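Long-range contacts in holo-[acyl-carrier-protein] synthase (Thermotoga maritima, PDB 5XUM), which belongs to the 4'-phosphopantetheinyl transferase superfamily, as a holo-[acyl-carrier-protein] synthase of the AcpS kind: residues 21-26 with 40-45; 26-31 with 67-72; 79-84 with 163-168. All blocks are in the same frame, centred on the assembly; numbering follows the deposited sequence.

Interaction 1: residues 21-26 with 40-45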
# COMPACT_ATOMS: atom_id res chain seq x y z
N GLU A 21 16.92 -23.10 10.33
CA GLU A 21 18.25 -22.79 10.87
C GLU A 21 18.96 -21.68 10.10
O GLU A 21 19.80 -20.97 10.66
CB GLU A 21 19.11 -24.06 10.90
CG GLU A 21 18.52 -25.19 11.75
CD GLU A 21 19.23 -26.52 11.56
OE1 GLU A 21 20.48 -26.56 11.70
OE2 GLU A 21 18.54 -27.52 11.30
N ARG A 22 18.61 -21.51 8.83
CA ARG A 22 19.25 -20.53 7.96
C ARG A 22 18.57 -19.16 7.94
O ARG A 22 19.24 -18.13 7.83
CB ARG A 22 19.36 -21.07 6.52
CG ARG A 22 20.34 -22.23 6.36
CD ARG A 22 21.79 -21.78 6.41
NE ARG A 22 22.12 -20.87 5.31
CZ ARG A 22 23.28 -20.23 5.18
NH1 ARG A 22 24.25 -20.40 6.08
NH2 ARG A 22 23.48 -19.42 4.15
N ILE A 23 17.24 -19.15 8.04
CA ILE A 23 16.47 -17.91 7.84
C ILE A 23 15.96 -17.24 9.12
O ILE A 23 15.72 -16.03 9.13
CB ILE A 23 15.30 -18.10 6.85
CG1 ILE A 23 14.20 -19.01 7.44
CG2 ILE A 23 15.81 -18.62 5.51
CD1 ILE A 23 12.83 -18.77 6.85
N LEU A 24 15.80 -18.01 10.20
CA LEU A 24 15.19 -17.49 11.42
C LEU A 24 16.17 -16.84 12.38
O LEU A 24 17.28 -17.34 12.58
CB LEU A 24 14.41 -18.58 12.15
CG LEU A 24 13.22 -19.29 11.48
CD1 LEU A 24 12.58 -20.22 12.49
CD2 LEU A 24 12.20 -18.30 10.93
N GLY A 25 15.75 -15.72 12.97
CA GLY A 25 16.49 -15.09 14.06
C GLY A 25 16.19 -15.79 15.37
O GLY A 25 15.34 -16.68 15.42
N GLU A 26 16.88 -15.38 16.44
CA GLU A 26 16.76 -16.04 17.74
C GLU A 26 15.36 -15.97 18.35
O GLU A 26 14.86 -16.97 18.87
CB GLU A 26 17.80 -15.49 18.73
CG GLU A 26 19.24 -15.88 18.42
CD GLU A 26 19.45 -17.39 18.38
OE1 GLU A 26 19.82 -17.91 17.31
OE2 GLU A 26 19.24 -18.05 19.42
N GLU A 40 4.23 -24.28 7.81
CA GLU A 40 3.55 -23.03 7.50
C GLU A 40 4.30 -21.82 8.05
O GLU A 40 4.42 -20.80 7.37
CB GLU A 40 2.13 -23.03 8.05
CG GLU A 40 1.12 -23.74 7.18
CD GLU A 40 -0.26 -23.14 7.32
OE1 GLU A 40 -0.66 -22.80 8.46
OE2 GLU A 40 -0.96 -23.01 6.29
N PHE A 41 4.77 -21.94 9.29
CA PHE A 41 5.48 -20.86 9.96
C PHE A 41 6.74 -20.46 9.20
O PHE A 41 6.98 -19.27 8.97
CB PHE A 41 5.82 -21.22 11.41
CG PHE A 41 6.47 -20.10 12.18
CD1 PHE A 41 5.70 -19.11 12.76
CD2 PHE A 41 7.86 -20.04 12.31
CE1 PHE A 41 6.29 -18.07 13.47
CE2 PHE A 41 8.46 -19.00 13.01
CZ PHE A 41 7.67 -18.02 13.60
N ILE A 42 7.52 -21.46 8.80
CA ILE A 42 8.76 -21.26 8.06
C ILE A 42 8.48 -20.64 6.70
O ILE A 42 9.16 -19.68 6.30
CB ILE A 42 9.55 -22.58 7.89
CG1 ILE A 42 9.93 -23.16 9.26
CG2 ILE A 42 10.78 -22.37 7.02
CD1 ILE A 42 10.62 -22.18 10.20
N ALA A 43 7.49 -21.18 6.00
CA ALA A 43 7.08 -20.67 4.70
C ALA A 43 6.65 -19.20 4.80
O ALA A 43 7.05 -18.38 3.98
CB ALA A 43 5.96 -21.53 4.13
N GLY A 44 5.86 -18.89 5.83
CA GLY A 44 5.39 -17.53 6.07
C GLY A 44 6.50 -16.54 6.36
O GLY A 44 6.49 -15.42 5.85
N ARG A 45 7.46 -16.95 7.19
CA ARG A 45 8.60 -16.09 7.53
C ARG A 45 9.54 -15.88 6.36
O ARG A 45 10.10 -14.79 6.20
CB ARG A 45 9.36 -16.63 8.75
CG ARG A 45 9.03 -15.93 10.06
CD ARG A 45 7.54 -15.96 10.36
NE ARG A 45 7.17 -15.09 11.48
CZ ARG A 45 5.92 -14.82 11.83
NH1 ARG A 45 4.90 -15.35 11.16
NH2 ARG A 45 5.68 -14.02 12.86
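Leu24 and Arg45 bring the two backbones nearest, their CA atoms 7.8 Å apart, where the chain leaves helix 20-23 beside the longer helix 38-56. Leu24 is the first residue past the helix to depart from helical backbone angles, and its side chain makes the largest single contribution. The two methyls divide the work: CD1 meets CD1 of Ile42 at 3.6 Å, the two side chains crossing at about a right angle, while CD2 rests 4.0 Å from CB of Arg45. Leu24 CD1 also reaches the rim of the Phe41 ring near its plane, 4.3 Å from CE2. The end of helix 20-23 thus packs on the flank of helix 38-56, within the part of the chain assigned to the 4'-phosphopantetheinyl transferase superfamily; the contact is mostly apolar and made by buried residues. Ile23 comes from the last turn of its helix with CG1 between the backbone N and the carbonyl carbon (chi1 69°); its CD1 lies 3.8 Å from the carbonyl O of Ile42 and 4.1 Å from CG2 of the same residue. Beyond CG the chain of Arg45 bends (chi2 56°), and its end leads away from 21-26. CE1 of Phe41 stands 3.6 Å above the guanidinium plane, over its centre, and Arg45 NH2 hydrogen-bonds Phe70 O.

Interaction 2: residues 26-31 with 67-72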
# COMPACT_ATOMS: atom_id res chain seq x y z
N GLU A 26 16.88 -15.38 16.44
CA GLU A 26 16.76 -16.04 17.74
C GLU A 26 15.36 -15.97 18.35
O GLU A 26 14.86 -16.97 18.87
CB GLU A 26 17.80 -15.49 18.73
CG GLU A 26 19.24 -15.88 18.42
CD GLU A 26 19.45 -17.39 18.38
OE1 GLU A 26 19.82 -17.91 17.31
OE2 GLU A 26 19.24 -18.05 19.42
N SER A 27 14.73 -14.80 18.27
CA SER A 27 13.38 -14.62 18.80
C SER A 27 12.33 -15.35 17.97
O SER A 27 11.30 -15.79 18.50
CB SER A 27 13.04 -13.13 18.92
OG SER A 27 13.87 -12.50 19.87
N GLU A 28 12.59 -15.49 16.67
CA GLU A 28 11.72 -16.26 15.77
C GLU A 28 11.79 -17.76 16.08
O GLU A 28 10.79 -18.46 15.95
CB GLU A 28 12.07 -16.00 14.31
CG GLU A 28 11.64 -14.63 13.79
CD GLU A 28 12.05 -14.39 12.35
OE1 GLU A 28 13.21 -14.70 11.99
OE2 GLU A 28 11.21 -13.88 11.57
N LYS A 29 12.97 -18.22 16.47
CA LYS A 29 13.18 -19.62 16.87
C LYS A 29 12.37 -19.99 18.11
O LYS A 29 11.81 -21.08 18.19
CB LYS A 29 14.67 -19.91 17.11
CG LYS A 29 15.49 -20.04 15.84
CD LYS A 29 16.97 -20.16 16.16
CE LYS A 29 17.81 -20.23 14.89
NZ LYS A 29 19.27 -20.24 15.19
N ARG A 30 12.33 -19.07 19.08
CA ARG A 30 11.51 -19.23 20.29
C ARG A 30 10.02 -19.28 19.96
O ARG A 30 9.26 -20.03 20.57
CB ARG A 30 11.80 -18.12 21.29
CG ARG A 30 13.04 -18.34 22.14
CD ARG A 30 13.30 -17.15 23.05
NE ARG A 30 14.00 -16.06 22.36
CZ ARG A 30 14.12 -14.82 22.83
NH1 ARG A 30 13.59 -14.48 23.99
NH2 ARG A 30 14.78 -13.92 22.12
N LEU A 31 9.61 -18.47 18.98
CA LEU A 31 8.23 -18.45 18.50
C LEU A 31 7.92 -19.71 17.69
O LEU A 31 6.81 -20.24 17.75
CB LEU A 31 7.97 -17.19 17.68
CG LEU A 31 6.55 -16.84 17.23
CD1 LEU A 31 5.63 -16.56 18.41
CD2 LEU A 31 6.59 -15.63 16.29
N ASP A 67 18.86 -10.93 9.77
CA ASP A 67 18.90 -9.51 10.12
C ASP A 67 17.50 -8.90 10.24
O ASP A 67 17.34 -7.79 10.77
CB ASP A 67 19.71 -8.72 9.09
CG ASP A 67 21.19 -9.06 9.11
OD1 ASP A 67 21.71 -9.41 10.19
OD2 ASP A 67 21.83 -8.97 8.04
N VAL A 68 16.50 -9.62 9.74
CA VAL A 68 15.12 -9.17 9.76
C VAL A 68 14.25 -10.23 10.43
O VAL A 68 14.21 -11.38 9.99
CB VAL A 68 14.59 -8.91 8.34
CG1 VAL A 68 13.21 -8.27 8.38
CG2 VAL A 68 15.54 -8.01 7.57
N GLU A 69 13.57 -9.85 11.51
CA GLU A 69 12.69 -10.77 12.21
C GLU A 69 11.24 -10.33 12.13
O GLU A 69 10.93 -9.14 12.12
CB GLU A 69 13.10 -10.90 13.68
CG GLU A 69 14.28 -11.82 13.91
CD GLU A 69 14.45 -12.18 15.38
OE1 GLU A 69 14.80 -11.28 16.18
OE2 GLU A 69 14.25 -13.36 15.72
N PHE A 70 10.35 -11.31 12.05
CA PHE A 70 8.92 -11.06 12.13
C PHE A 70 8.34 -11.78 13.33
O PHE A 70 8.15 -13.00 13.32
CB PHE A 70 8.21 -11.44 10.83
CG PHE A 70 8.57 -10.56 9.67
CD1 PHE A 70 7.80 -9.43 9.38
CD2 PHE A 70 9.67 -10.83 8.87
CE1 PHE A 70 8.13 -8.61 8.31
CE2 PHE A 70 10.01 -10.01 7.81
CZ PHE A 70 9.23 -8.90 7.53
N LEU A 71 8.10 -11.00 14.38
CA LEU A 71 7.53 -11.51 15.62
C LEU A 71 6.02 -11.35 15.58
O LEU A 71 5.45 -11.09 14.52
CB LEU A 71 8.15 -10.78 16.83
CG LEU A 71 9.68 -10.70 16.87
CD1 LEU A 71 10.16 -9.89 18.06
CD2 LEU A 71 10.31 -12.08 16.87
N GLU A 72 5.37 -11.50 16.73
CA GLU A 72 3.92 -11.36 16.81
C GLU A 72 3.45 -10.55 18.01
O GLU A 72 3.86 -10.78 19.14
CB GLU A 72 3.24 -12.74 16.81
CG GLU A 72 3.20 -13.40 15.44
CD GLU A 72 2.17 -14.51 15.33
OE1 GLU A 72 1.33 -14.65 16.25
OE2 GLU A 72 2.21 -15.24 14.32
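Glu28 and Glu69 meet through similar first torsions: in each, CG lies anti to the carbonyl carbon and beside the backbone N (chi1 near -75° in both). Each chain runs extended beyond CG, and the two slide past each other in opposite directions. This is a helix packed on a strand, the start of helix 26-34 against strand 68-73 of a mixed sheet; the axes of 26-31 and 68-72 approach to 8.0 Å, at 36° between their N-to-C directions. The carboxylates reach across reciprocally. Glu69 OE2 accepts the backbone N of Glu28 at 2.9 Å, nearly along its own C-O axis, and sits 3.0 Å from Ser27 N; placed at the first turn of the helix, it is where the helix dipole would probably stabilise a negative charge. In return Glu28 OE2 takes Phe70 N at 2.8 Å from above the carboxylate plane, in an almost straight bond (N-H...O 175°). The two carboxylate planes are nearly perpendicular. The other oxygens have partners of their own: Glu28 OE1 forms a salt bridge with Lys49 and accepts Gly25 N, and Glu69 OE1 is hydrogen-bonded to His82 NE2. These partners probably ease the approach of two acidic groups whose Glu28 OE1 and Glu69 OE2 are 4.1 Å apart. Apolar atoms fill in along the strand. CD2 of Leu71 lies against Ser27 CB at 3.6 Å, and one turn further along the helix Leu31 crosses Glu72 at about a right angle. The carboxylate of Glu72 is held by Arg35 in a salt bridge. Between Leu31 and Glu72 the touch is made by CD2 and CG, 4.1 Å apart.

Interaction 3: residues 79-84 with 163-168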
# COMPACT_ATOMS: atom_id res chain seq x y z
N LEU A 79 7.49 -6.28 12.36
CA LEU A 79 8.87 -6.19 11.91
C LEU A 79 9.83 -5.85 13.06
O LEU A 79 9.58 -4.93 13.84
CB LEU A 79 9.02 -5.14 10.79
CG LEU A 79 10.43 -4.94 10.22
CD1 LEU A 79 10.76 -6.03 9.22
CD2 LEU A 79 10.59 -3.57 9.58
N CYS A 80 10.91 -6.63 13.15
CA CYS A 80 12.01 -6.35 14.06
C CYS A 80 13.31 -6.32 13.27
O CYS A 80 13.69 -7.32 12.65
CB CYS A 80 12.08 -7.39 15.19
SG CYS A 80 13.44 -7.14 16.36
N VAL A 81 13.98 -5.17 13.29
CA VAL A 81 15.24 -5.00 12.56
C VAL A 81 16.44 -5.12 13.49
O VAL A 81 16.40 -4.68 14.65
CB VAL A 81 15.27 -3.67 11.76
CG1 VAL A 81 14.19 -3.66 10.69
CG2 VAL A 81 15.13 -2.46 12.68
N HIS A 82 17.51 -5.74 12.99
CA HIS A 82 18.77 -5.87 13.74
C HIS A 82 19.87 -5.14 13.02
O HIS A 82 21.04 -5.26 13.38
CB HIS A 82 19.12 -7.34 13.93
CG HIS A 82 18.15 -8.09 14.80
ND1 HIS A 82 18.25 -8.12 16.14
CD2 HIS A 82 17.03 -8.86 14.47
CE1 HIS A 82 17.25 -8.87 16.65
NE2 HIS A 82 16.50 -9.32 15.63
N LYS A 83 19.48 -4.37 12.01
CA LYS A 83 20.40 -3.61 11.18
C LYS A 83 19.66 -2.38 10.64
O LYS A 83 18.43 -2.33 10.69
CB LYS A 83 20.89 -4.49 10.02
CG LYS A 83 22.24 -4.09 9.44
CD LYS A 83 22.76 -5.11 8.44
CE LYS A 83 23.56 -6.22 9.13
NZ LYS A 83 24.21 -7.12 8.13
N ASP A 84 20.41 -1.39 10.16
CA ASP A 84 19.82 -0.25 9.48
C ASP A 84 19.59 -0.56 8.00
O ASP A 84 20.54 -0.85 7.27
CB ASP A 84 20.69 1.00 9.64
CG ASP A 84 20.54 1.66 11.01
OD1 ASP A 84 19.48 1.47 11.65
OD2 ASP A 84 21.47 2.38 11.43
N GLY A 163 8.47 4.68 15.35
CA GLY A 163 7.27 4.32 14.58
C GLY A 163 6.63 3.05 15.11
O GLY A 163 6.33 2.96 16.30
N ASN A 164 6.43 2.06 14.24
CA ASN A 164 5.95 0.74 14.66
C ASN A 164 7.00 -0.37 14.49
O ASN A 164 6.69 -1.56 14.55
CB ASN A 164 4.63 0.37 13.96
CG ASN A 164 4.82 -0.08 12.52
OD1 ASN A 164 5.88 0.11 11.93
ND2 ASN A 164 3.78 -0.68 11.94
N ILE A 165 8.25 0.05 14.28
CA ILE A 165 9.38 -0.86 14.09
C ILE A 165 9.93 -1.29 15.45
O ILE A 165 10.07 -0.46 16.35
CB ILE A 165 10.53 -0.19 13.31
CG1 ILE A 165 10.01 0.64 12.12
CG2 ILE A 165 11.57 -1.21 12.85
CD1 ILE A 165 9.38 -0.17 11.00
N LEU A 166 10.25 -2.57 15.59
CA LEU A 166 10.97 -3.06 16.77
C LEU A 166 12.47 -3.09 16.47
O LEU A 166 12.88 -3.49 15.38
CB LEU A 166 10.48 -4.45 17.19
CG LEU A 166 9.01 -4.63 17.58
CD1 LEU A 166 8.71 -6.11 17.80
CD2 LEU A 166 8.63 -3.81 18.81
N ILE A 167 13.27 -2.67 17.44
CA ILE A 167 14.72 -2.56 17.26
C ILE A 167 15.47 -3.53 18.17
O ILE A 167 15.32 -3.49 19.39
CB ILE A 167 15.20 -1.11 17.52
CG1 ILE A 167 14.54 -0.15 16.53
CG2 ILE A 167 16.72 -1.00 17.42
CD1 ILE A 167 14.19 1.19 17.13
N GLY A 168 16.27 -4.40 17.56
CA GLY A 168 17.08 -5.37 18.30
C GLY A 168 16.26 -6.48 18.92
O GLY A 168 16.58 -6.98 20.00
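Cys80 pairs with Leu166 and Val81 with Ile167, in parallel, placing strand 166-167, near the C-terminal end of the model, at the edge of the mixed sheet beside strand 76-81. Three backbone hydrogen bonds knit the pair. Leu166 uses both of its main-chain polar groups: its N donates to Leu79 O at 3.0 Å, and its O receives Val81 N at 2.9 Å. Gly168 N donates to Val81 O in a nearly straight bond (N-H...O 171°). A weaker CA-H...O contact joins Cys80 CA to Leu166 O at 3.3 Å, giving that carbonyl a second donor beside Val81 N.

Side chains meet on both faces of the sheet and beside the strands. On one face, CB of Cys80 and CB of Leu166 stand 3.9 Å apart. Val81 and Ile167 share the other face, where both also touch Phe146 of helix 145-154. Ile165, just ahead of the short strand, is the hub of the remaining packing: its CD1 and the CD2 of Leu79 are 3.9 Å apart, the two side chains lying side by side and pointing the same way, while its CG2 comes within 3.8 Å of Val81 CG2, those side chains crossing obliquely. Phe88 and Ala91 touch both Leu79 and Ile165.

The sulfur of Cys80 makes a separate contact. With SG anti to the backbone N (chi1 179°), it lies near Leu166 O and the Gly168 carbonyl carbon.

His82 lies beside Gly168, the last modelled residue, with its NE2 turned to Glu69, its hydrogen-bond partner on strand 68-73. On the imidazole it is His82 CE1 that comes closest, 3.4 Å from Gly168 C.

Overall arrangement
From the N terminus, interaction 1 comes first: it closes a short, largely helical loop by folding the end of helix 20-23 back on helix 38-56. Interaction 2 starts at Glu26, which the two share, and reaches past helix 38-56 to strand 68-73, so their segments alternate and the two contacts cross. Arg45 joins interactions 1 and 2. Interaction 3 follows in series and closes the longest loop, returning the C-terminal end to strand 76-81. Strands 68-73 and 76-81 are sheet neighbours, and Glu69 with His82 joins interactions 2 and 3, while interactions 1 and 3 do not touch, their centres about 17 Å apart.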